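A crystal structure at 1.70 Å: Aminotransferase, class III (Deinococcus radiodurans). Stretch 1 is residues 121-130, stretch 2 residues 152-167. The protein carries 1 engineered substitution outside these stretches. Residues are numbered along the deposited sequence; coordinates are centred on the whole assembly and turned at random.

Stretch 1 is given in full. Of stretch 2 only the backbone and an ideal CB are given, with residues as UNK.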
ATOM      1  N   ARG C 121     -23.667   7.554 -16.620  1.00 24.41           N
ATOM      2  CA  ARG C 121     -22.308   7.247 -17.084  1.00 22.54           C
ATOM      3  C   ARG C 121     -21.570   6.424 -16.028  1.00 23.42           C
ATOM      4  O   ARG C 121     -21.105   6.973 -15.025  1.00 22.94           O
ATOM      5  CB  ARG C 121     -21.535   8.542 -17.338  1.00 22.14           C
ATOM      6  CG  ARG C 121     -22.040   9.388 -18.512  1.00 24.50           C
ATOM      7  CD  ARG C 121     -21.199  10.653 -18.621  1.00 26.54           C
ATOM      8  NE  ARG C 121     -21.517  11.487 -19.780  1.00 26.54           N
ATOM      9  CZ  ARG C 121     -21.093  11.253 -21.019  1.00 29.38           C
ATOM     10  NH1 ARG C 121     -20.329  10.201 -21.278  1.00 26.64           N
ATOM     11  NH2 ARG C 121     -21.423  12.085 -22.001  1.00 30.49           N
ATOM     12  N   PHE C 122     -21.441   5.122 -16.262  1.00 22.27           N
ATOM     13  CA  PHE C 122     -20.788   4.241 -15.295  1.00 23.32           C
ATOM     14  C   PHE C 122     -19.743   3.290 -15.874  1.00 22.22           C
ATOM     15  O   PHE C 122     -18.907   2.765 -15.140  1.00 23.72           O
ATOM     16  CB  PHE C 122     -21.855   3.421 -14.564  1.00 22.71           C
ATOM     17  CG  PHE C 122     -22.492   2.351 -15.407  1.00 22.68           C
ATOM     18  CD1 PHE C 122     -22.043   1.034 -15.347  1.00 24.62           C
ATOM     19  CD2 PHE C 122     -23.544   2.657 -16.265  1.00 24.02           C
ATOM     20  CE1 PHE C 122     -22.630   0.040 -16.127  1.00 25.03           C
ATOM     21  CE2 PHE C 122     -24.141   1.671 -17.054  1.00 23.59           C
ATOM     22  CZ  PHE C 122     -23.687   0.360 -16.986  1.00 26.19           C
ATOM     23  N   LYS C 123     -19.789   3.062 -17.181  1.00 20.95           N
ATOM     24  CA  LYS C 123     -18.848   2.142 -17.810  1.00 20.31           C
ATOM     25  C   LYS C 123     -17.418   2.653 -17.904  1.00 21.28           C
ATOM     26  O   LYS C 123     -17.175   3.835 -18.152  1.00 19.41           O
ATOM     27  CB  LYS C 123     -19.339   1.767 -19.210  1.00 20.40           C
ATOM     28  CG  LYS C 123     -20.715   1.122 -19.212  1.00 20.16           C
ATOM     29  CD  LYS C 123     -21.249   0.926 -20.625  1.00 22.36           C
ATOM     30  CE  LYS C 123     -22.645   0.322 -20.601  1.00 23.58           C
ATOM     31  NZ  LYS C 123     -23.240   0.197 -21.982  1.00 24.11           N
ATOM     32  N   VAL C 124     -16.467   1.746 -17.694  1.00 18.73           N
ATOM     33  CA  VAL C 124     -15.059   2.086 -17.795  1.00 19.32           C
ATOM     34  C   VAL C 124     -14.467   1.195 -18.874  1.00 19.89           C
ATOM     35  O   VAL C 124     -14.302  -0.006 -18.688  1.00 19.98           O
ATOM     36  CB  VAL C 124     -14.295   1.844 -16.477  1.00 18.87           C
ATOM     37  CG1 VAL C 124     -12.820   2.202 -16.667  1.00 20.09           C
ATOM     38  CG2 VAL C 124     -14.898   2.683 -15.355  1.00 19.82           C
ATOM     39  N   ILE C 125     -14.186   1.786 -20.027  1.00 18.15           N
ATOM     40  CA  ILE C 125     -13.614   1.032 -21.123  1.00 17.56           C
ATOM     41  C   ILE C 125     -12.133   0.808 -20.877  1.00 17.25           C
ATOM     42  O   ILE C 125     -11.420   1.736 -20.501  1.00 18.87           O
ATOM     43  CB  ILE C 125     -13.754   1.787 -22.461  1.00 17.49           C
ATOM     44  CG1 ILE C 125     -15.235   1.996 -22.784  1.00 19.22           C
ATOM     45  CG2 ILE C 125     -13.053   1.004 -23.579  1.00 17.38           C
ATOM     46  CD1 ILE C 125     -15.486   2.899 -23.973  1.00 22.14           C
ATOM     47  N   THR C 126     -11.690  -0.435 -21.054  1.00 18.21           N
ATOM     48  CA  THR C 126     -10.280  -0.769 -20.936  1.00 17.96           C
ATOM     49  C   THR C 126      -9.927  -1.503 -22.224  1.00 18.37           C
ATOM     50  O   THR C 126     -10.810  -1.889 -22.987  1.00 21.26           O
ATOM     51  CB  THR C 126      -9.959  -1.630 -19.684  1.00 17.64           C
ATOM     52  OG1 THR C 126     -10.762  -2.812 -19.677  1.00 20.78           O
ATOM     53  CG2 THR C 126     -10.220  -0.813 -18.416  1.00 19.66           C
ATOM     54  N   ARG C 127      -8.644  -1.711 -22.462  1.00 19.02           N
ATOM     55  CA  ARG C 127      -8.204  -2.320 -23.711  1.00 20.01           C
ATOM     56  C   ARG C 127      -7.463  -3.642 -23.561  1.00 21.49           C
ATOM     57  O   ARG C 127      -6.632  -3.801 -22.669  1.00 22.02           O
ATOM     58  CB  ARG C 127      -7.314  -1.303 -24.430  1.00 19.96           C
ATOM     59  CG  ARG C 127      -6.895  -1.642 -25.846  1.00 18.65           C
ATOM     60  CD  ARG C 127      -5.958  -0.542 -26.357  1.00 19.70           C
ATOM     61  NE  ARG C 127      -4.770  -0.450 -25.509  1.00 19.66           N
ATOM     62  CZ  ARG C 127      -3.926   0.577 -25.486  1.00 19.14           C
ATOM     63  NH1 ARG C 127      -4.122   1.628 -26.271  1.00 16.85           N
ATOM     64  NH2 ARG C 127      -2.883   0.555 -24.665  1.00 18.09           N
ATOM     65  N   VAL C 128      -7.772  -4.585 -24.447  1.00 22.65           N
ATOM     66  CA  VAL C 128      -7.114  -5.884 -24.449  1.00 23.32           C
ATOM     67  C   VAL C 128      -5.626  -5.607 -24.685  1.00 25.48           C
ATOM     68  O   VAL C 128      -5.269  -4.762 -25.510  1.00 23.27           O
ATOM     69  CB  VAL C 128      -7.656  -6.780 -25.595  1.00 23.79           C
ATOM     70  CG1 VAL C 128      -6.894  -8.095 -25.643  1.00 24.92           C
ATOM     71  CG2 VAL C 128      -9.145  -7.040 -25.400  1.00 21.29           C
ATOM     72  N   PRO C 129      -4.736  -6.301 -23.958  1.00 27.86           N
ATOM     73  CA  PRO C 129      -4.983  -7.319 -22.935  1.00 29.88           C
ATOM     74  C   PRO C 129      -4.729  -6.772 -21.529  1.00 33.52           C
ATOM     75  O   PRO C 129      -4.451  -7.536 -20.600  1.00 35.24           O
ATOM     76  CB  PRO C 129      -3.972  -8.387 -23.301  1.00 30.44           C
ATOM     77  CG  PRO C 129      -2.760  -7.537 -23.603  1.00 30.75           C
ATOM     78  CD  PRO C 129      -3.320  -6.337 -24.376  1.00 29.21           C
ATOM     79  N   SER C 130      -4.809  -5.453 -21.384  1.00 35.30           N
ATOM     80  CA  SER C 130      -4.578  -4.794 -20.101  1.00 38.01           C
ATOM     81  C   SER C 130      -5.769  -4.964 -19.159  1.00 39.48           C
ATOM     82  O   SER C 130      -6.185  -6.082 -18.852  1.00 41.84           O
ATOM     83  CB  SER C 130      -4.313  -3.299 -20.321  1.00 38.12           C
ATOM     84  OG  SER C 130      -3.289  -3.088 -21.282  1.00 35.58           O
ATOM     85  N   UNK C 152     -22.113   1.125  -6.908  1.00 26.81           N
ATOM     86  CA  UNK C 152     -22.423  -0.273  -7.174  1.00 27.45           C
ATOM     87  C   UNK C 152     -22.504  -0.624  -8.670  1.00 26.25           C
ATOM     88  O   UNK C 152     -22.306  -1.774  -9.051  1.00 25.72           O
ATOM     89  CB  UNK C 152     -23.749  -0.628  -6.499  1.00 27.45           C
ATOM     90  N   UNK C 153     -22.817   0.354  -9.538  1.00 26.62           N
ATOM     91  CA  UNK C 153     -22.878  -0.032 -10.952  1.00 27.40           C
ATOM     92  C   UNK C 153     -21.536  -0.515 -11.508  1.00 26.65           C
ATOM     93  O   UNK C 153     -21.498  -1.214 -12.518  1.00 26.05           O
ATOM     94  CB  UNK C 153     -23.372   1.152 -11.785  1.00 27.40           C
ATOM     95  N   UNK C 154     -20.445  -0.146 -10.841  1.00 26.32           N
ATOM     96  CA  UNK C 154     -19.110  -0.562 -11.268  1.00 27.46           C
ATOM     97  C   UNK C 154     -18.899  -2.057 -11.023  1.00 27.16           C
ATOM     98  O   UNK C 154     -17.956  -2.656 -11.550  1.00 27.44           O
ATOM     99  CB  UNK C 154     -18.040   0.249 -10.535  1.00 27.46           C
ATOM    100  N   UNK C 155     -19.785  -2.655 -10.229  1.00 26.30           N
ATOM    101  CA  UNK C 155     -19.699  -4.077  -9.909  1.00 26.47           C
ATOM    102  C   UNK C 155     -20.306  -4.932 -11.016  1.00 26.74           C
ATOM    103  O   UNK C 155     -20.084  -6.139 -11.063  1.00 26.31           O
ATOM    104  CB  UNK C 155     -20.400  -4.365  -8.580  1.00 26.47           C
ATOM    105  N   UNK C 156     -21.084  -4.312 -11.896  1.00 27.69           N
ATOM    106  CA  UNK C 156     -21.722  -5.051 -12.978  1.00 28.62           C
ATOM    107  C   UNK C 156     -20.755  -5.396 -14.101  1.00 28.81           C
ATOM    108  O   UNK C 156     -19.924  -4.580 -14.488  1.00 27.30           O
ATOM    109  CB  UNK C 156     -22.894  -4.243 -13.540  1.00 28.62           C
ATOM    110  N   UNK C 157     -20.858  -6.618 -14.641  1.00 28.62           N
ATOM    111  CA  UNK C 157     -19.984  -7.060 -15.730  1.00 30.11           C
ATOM    112  C   UNK C 157     -20.071  -6.095 -16.909  1.00 29.31           C
ATOM    113  O   UNK C 157     -19.078  -5.837 -17.595  1.00 29.80           O
ATOM    114  CB  UNK C 157     -20.353  -8.476 -16.176  1.00 30.11           C
ATOM    115  N   UNK C 158     -21.269  -5.559 -17.125  1.00 28.62           N
ATOM    116  CA  UNK C 158     -21.515  -4.630 -18.225  1.00 27.26           C
ATOM    117  C   UNK C 158     -20.773  -3.309 -18.069  1.00 24.74           C
ATOM    118  O   UNK C 158     -20.706  -2.515 -19.007  1.00 25.10           O
ATOM    119  CB  UNK C 158     -23.016  -4.358 -18.345  1.00 27.26           C
ATOM    120  N   UNK C 159     -20.212  -3.074 -16.888  1.00 22.97           N
ATOM    121  CA  UNK C 159     -19.494  -1.831 -16.629  1.00 22.49           C
ATOM    122  C   UNK C 159     -18.081  -1.846 -17.192  1.00 20.50           C
ATOM    123  O   UNK C 159     -17.398  -0.819 -17.194  1.00 20.82           O
ATOM    124  CB  UNK C 159     -19.444  -1.561 -15.124  1.00 22.49           C
ATOM    125  N   UNK C 160     -17.643  -3.000 -17.684  1.00 20.07           N
ATOM    126  CA  UNK C 160     -16.284  -3.107 -18.189  1.00 19.76           C
ATOM    127  C   UNK C 160     -16.120  -3.599 -19.620  1.00 21.29           C
ATOM    128  O   UNK C 160     -15.595  -4.684 -19.859  1.00 20.71           O
ATOM    129  CB  UNK C 160     -15.498  -4.043 -17.268  1.00 19.76           C
ATOM    130  N   UNK C 161     -16.567  -2.791 -20.597  1.00 21.29           N
ATOM    131  CA  UNK C 161     -16.449  -3.164 -22.009  1.00 21.37           C
ATOM    132  C   UNK C 161     -14.974  -3.148 -22.413  1.00 20.39           C
ATOM    133  O   UNK C 161     -14.175  -2.415 -21.836  1.00 19.75           O
ATOM    134  CB  UNK C 161     -17.263  -2.219 -22.895  1.00 21.37           C
ATOM    135  N   UNK C 162     -14.624  -3.954 -23.406  1.00 19.87           N
ATOM    136  CA  UNK C 162     -13.243  -4.050 -23.856  1.00 20.41           C
ATOM    137  C   UNK C 162     -12.992  -3.534 -25.265  1.00 21.15           C
ATOM    138  O   UNK C 162     -13.749  -3.826 -26.188  1.00 23.57           O
ATOM    139  CB  UNK C 162     -12.790  -5.509 -23.776  1.00 20.41           C
ATOM    140  N   UNK C 163     -11.917  -2.766 -25.411  1.00 21.25           N
ATOM    141  CA  UNK C 163     -11.508  -2.221 -26.698  1.00 21.76           C
ATOM    142  C   UNK C 163     -10.458  -3.193 -27.236  1.00 21.64           C
ATOM    143  O   UNK C 163      -9.673  -3.758 -26.466  1.00 20.53           O
ATOM    144  CB  UNK C 163     -10.969  -0.794 -26.579  1.00 21.76           C
ATOM    145  N   UNK C 164     -10.431  -3.409 -28.562  1.00 22.28           N
ATOM    146  CA  UNK C 164      -9.451  -4.328 -29.146  1.00 22.19           C
ATOM    147  C   UNK C 164      -8.002  -3.902 -28.909  1.00 22.97           C
ATOM    148  O   UNK C 164      -7.704  -2.718 -28.729  1.00 21.25           O
ATOM    149  CB  UNK C 164      -9.700  -4.454 -30.650  1.00 22.19           C
ATOM    150  N   UNK C 165      -7.106  -4.880 -28.923  1.00 22.91           N
ATOM    151  CA  UNK C 165      -5.687  -4.619 -28.735  1.00 25.00           C
ATOM    152  C   UNK C 165      -5.234  -3.663 -29.839  1.00 24.29           C
ATOM    153  O   UNK C 165      -5.734  -3.722 -30.965  1.00 25.40           O
ATOM    154  CB  UNK C 165      -4.875  -5.916 -28.752  1.00 25.00           C
ATOM    155  N   UNK C 166      -4.301  -2.752 -29.526  1.00 24.50           N
ATOM    156  CA  UNK C 166      -3.841  -1.825 -30.563  1.00 25.13           C
ATOM    157  C   UNK C 166      -3.050  -2.569 -31.642  1.00 25.22           C
ATOM    158  O   UNK C 166      -2.455  -3.618 -31.378  1.00 23.98           O
ATOM    159  CB  UNK C 166      -2.983  -0.718 -29.948  1.00 25.13           C
ATOM    160  N   UNK C 167      -3.060  -2.032 -32.855  1.00 23.78           N
ATOM    161  CA  UNK C 167      -2.332  -2.645 -33.964  1.00 24.17           C
ATOM    162  C   UNK C 167      -1.308  -1.643 -34.470  1.00 23.99           C
ATOM    163  O   UNK C 167      -1.630  -0.763 -35.262  1.00 23.76           O
ATOM    164  CB  UNK C 167      -3.279  -3.078 -35.085  1.00 24.17           C
TER

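Position 152 lies out of reach of stretch 1, so many residues would suit it; it is Thr152. At 153, phi of -63° in a 3-10 segment and a CB directed toward the ring of Phe122 favour a compact apolar residue, proline included. Pro153 places its CB 3.9 Å from Phe122 CD1. Position 154 points sideways, with only Phe122 O at the limit of reach, so a longer apolar chain could close the gap. Leu154 does so, its CD1 4.4 Å from Phe122 CB. Positions 155 and 167 lie out of reach and 164 points away, so stretch 1 sets little limit on them; they are Met155, Asp167 and Pro164.

At 156 the CB heads toward the Phe122 ring, 5.0 Å from CE1 of that residue. A long aliphatic or cationic chain could cover the ring, and Arg156 does: its CZ sits 4.5 Å from the ring centroid, over the face, in a cation-pi contact. Position 157, free of contact and with phi of -56°, accepts proline among others and is Pro157. The sideways CB of 158 lies 4.9 Å from Phe122 CE1 with space beyond, which suits polar chains; the end of Glu158 leads away.

Position 159 is tight, its CB already 3.7 Å from Phe122 CD1, so a small residue fits well. Ala159 meets the ring edge with that methyl, while its O accepts a 2.8 Å hydrogen bond from Val124 N.

The CB of 160 points away, yet a large side chain could fold back over Val124. Trp160 does this, laying a ring face over Val124 CB, 3.6 Å from CZ3 of the indole. At 161, phi of -69° and the nearby Ile125 CG1 suit proline or another apolar residue. Pro161 packs CG 3.6 Å from Ile125 CG1, and its O accepts from Thr126 N at 3.3 Å.

Position 162 pairs with Thr126 in a parallel bridge, on the same sheet face, and a polar chain could reach the threonine hydroxyl. Lys162 curls back with chi1 and chi2 both m, and NZ donates to Thr126 OG1 at 2.7 Å. At 163, near Ile125 CG2 and Arg127 CG, a branched apolar residue fits. Leu163 sets CB 4.1 Å from Ile125 CG2, while its backbone N donates to Thr126 O at 2.8 Å.

The sideways CB of 165, 3.5 Å from Val128 O, allows a flexible chain; Lys165 brings CE 3.8 Å from Pro129 CD. At 166, beside the Arg127 side chain, a flat apolar residue suits, and Pro166 CD lies over the guanidinium, 3.5 Å from Arg127 CD.

Stretch 2, residues 152-167: TPLMRPEAWPKLPKPD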
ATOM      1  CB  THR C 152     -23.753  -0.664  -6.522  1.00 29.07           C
ATOM      2  OG1 THR C 152     -24.117  -1.989  -6.929  1.00 36.07           O
ATOM      3  CG2 THR C 152     -24.827   0.299  -6.938  1.00 24.79           C
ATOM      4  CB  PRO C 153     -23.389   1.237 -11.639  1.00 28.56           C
ATOM      5  CG  PRO C 153     -22.956   2.335 -10.710  1.00 31.81           C
ATOM      6  CD  PRO C 153     -23.240   1.753  -9.359  1.00 26.81           C
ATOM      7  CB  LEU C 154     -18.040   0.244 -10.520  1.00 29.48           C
ATOM      8  CG  LEU C 154     -17.719   1.664 -11.008  1.00 30.63           C
ATOM      9  CD1 LEU C 154     -18.992   2.432 -11.332  1.00 34.51           C
ATOM     10  CD2 LEU C 154     -16.916   2.384  -9.939  1.00 29.86           C
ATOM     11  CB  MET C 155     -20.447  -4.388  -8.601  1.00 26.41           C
ATOM     12  CG  MET C 155     -19.953  -3.661  -7.356  1.00 29.22           C
ATOM     13  SD  MET C 155     -20.949  -4.097  -5.875  1.00 25.77           S
ATOM     14  CE  MET C 155     -19.977  -5.414  -5.208  1.00 34.08           C
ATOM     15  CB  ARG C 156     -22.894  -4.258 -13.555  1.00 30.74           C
ATOM     16  CG  ARG C 156     -24.014  -3.974 -12.564  1.00 34.51           C
ATOM     17  CD  ARG C 156     -25.329  -3.756 -13.299  1.00 40.19           C
ATOM     18  NE  ARG C 156     -25.335  -2.534 -14.096  1.00 42.05           N
ATOM     19  CZ  ARG C 156     -25.618  -1.327 -13.615  1.00 43.40           C
ATOM     20  NH1 ARG C 156     -25.920  -1.178 -12.334  1.00 44.32           N
ATOM     21  NH2 ARG C 156     -25.607  -0.270 -14.418  1.00 43.45           N
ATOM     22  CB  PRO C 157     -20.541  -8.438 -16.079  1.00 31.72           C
ATOM     23  CG  PRO C 157     -21.072  -8.923 -14.768  1.00 32.15           C
ATOM     24  CD  PRO C 157     -21.779  -7.695 -14.241  1.00 31.15           C
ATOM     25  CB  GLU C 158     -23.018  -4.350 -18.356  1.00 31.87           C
ATOM     26  CG  GLU C 158     -23.862  -5.584 -18.623  1.00 37.47           C
ATOM     27  CD  GLU C 158     -24.428  -6.196 -17.356  1.00 40.11           C
ATOM     28  OE1 GLU C 158     -23.663  -6.410 -16.392  1.00 39.52           O
ATOM     29  OE2 GLU C 158     -25.646  -6.471 -17.331  1.00 44.53           O
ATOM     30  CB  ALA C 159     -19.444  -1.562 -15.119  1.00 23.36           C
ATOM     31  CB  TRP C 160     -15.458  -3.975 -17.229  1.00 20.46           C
ATOM     32  CG  TRP C 160     -15.489  -3.455 -15.823  1.00 20.75           C
ATOM     33  CD1 TRP C 160     -16.441  -3.709 -14.871  1.00 21.32           C
ATOM     34  CD2 TRP C 160     -14.592  -2.497 -15.243  1.00 22.17           C
ATOM     35  NE1 TRP C 160     -16.194  -2.963 -13.743  1.00 22.63           N
ATOM     36  CE2 TRP C 160     -15.067  -2.210 -13.944  1.00 22.03           C
ATOM     37  CE3 TRP C 160     -13.435  -1.850 -15.699  1.00 21.66           C
ATOM     38  CZ2 TRP C 160     -14.424  -1.303 -13.094  1.00 22.83           C
ATOM     39  CZ3 TRP C 160     -12.795  -0.949 -14.854  1.00 22.22           C
ATOM     40  CH2 TRP C 160     -13.293  -0.684 -13.566  1.00 21.99           C
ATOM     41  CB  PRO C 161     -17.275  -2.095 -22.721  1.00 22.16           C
ATOM     42  CG  PRO C 161     -17.132  -0.907 -21.835  1.00 24.26           C
ATOM     43  CD  PRO C 161     -17.259  -1.500 -20.448  1.00 22.51           C
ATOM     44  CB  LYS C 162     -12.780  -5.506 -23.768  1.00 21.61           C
ATOM     45  CG  LYS C 162     -12.673  -6.036 -22.338  1.00 23.78           C
ATOM     46  CD  LYS C 162     -11.526  -5.368 -21.604  1.00 27.18           C
ATOM     47  CE  LYS C 162     -11.273  -6.006 -20.241  1.00 31.97           C
ATOM     48  NZ  LYS C 162     -10.047  -5.445 -19.590  1.00 31.50           N
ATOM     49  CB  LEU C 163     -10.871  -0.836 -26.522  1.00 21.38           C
ATOM     50  CG  LEU C 163     -10.422  -0.124 -27.801  1.00 22.22           C
ATOM     51  CD1 LEU C 163     -11.661   0.323 -28.575  1.00 23.06           C
ATOM     52  CD2 LEU C 163      -9.550   1.083 -27.458  1.00 21.00           C
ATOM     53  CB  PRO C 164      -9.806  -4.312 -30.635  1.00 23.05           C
ATOM     54  CG  PRO C 164     -11.277  -4.046 -30.625  1.00 24.33           C
ATOM     55  CD  PRO C 164     -11.404  -2.969 -29.577  1.00 23.40           C
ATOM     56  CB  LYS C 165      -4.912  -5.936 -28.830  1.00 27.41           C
ATOM     57  CG  LYS C 165      -3.409  -5.807 -28.702  1.00 30.15           C
ATOM     58  CD  LYS C 165      -2.720  -7.166 -28.822  1.00 32.69           C
ATOM     59  CE  LYS C 165      -3.127  -8.109 -27.700  1.00 34.49           C
ATOM     60  NZ  LYS C 165      -2.298  -9.352 -27.689  1.00 37.59           N
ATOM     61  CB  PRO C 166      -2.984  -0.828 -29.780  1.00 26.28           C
ATOM     62  CG  PRO C 166      -2.460  -1.655 -28.638  1.00 27.95           C
ATOM     63  CD  PRO C 166      -3.663  -2.462 -28.230  1.00 24.64           C
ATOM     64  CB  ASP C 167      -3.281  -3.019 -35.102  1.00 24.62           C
ATOM     65  CG  ASP C 167      -2.586  -3.812 -36.193  1.00 26.86           C
ATOM     66  OD1 ASP C 167      -1.340  -3.877 -36.168  1.00 27.31           O
ATOM     67  OD2 ASP C 167      -3.281  -4.360 -37.075  1.00 27.32           O
TER
HETATM   68  O   HOH W   1     -13.266  -2.467 -19.203  1.00 19.20           O
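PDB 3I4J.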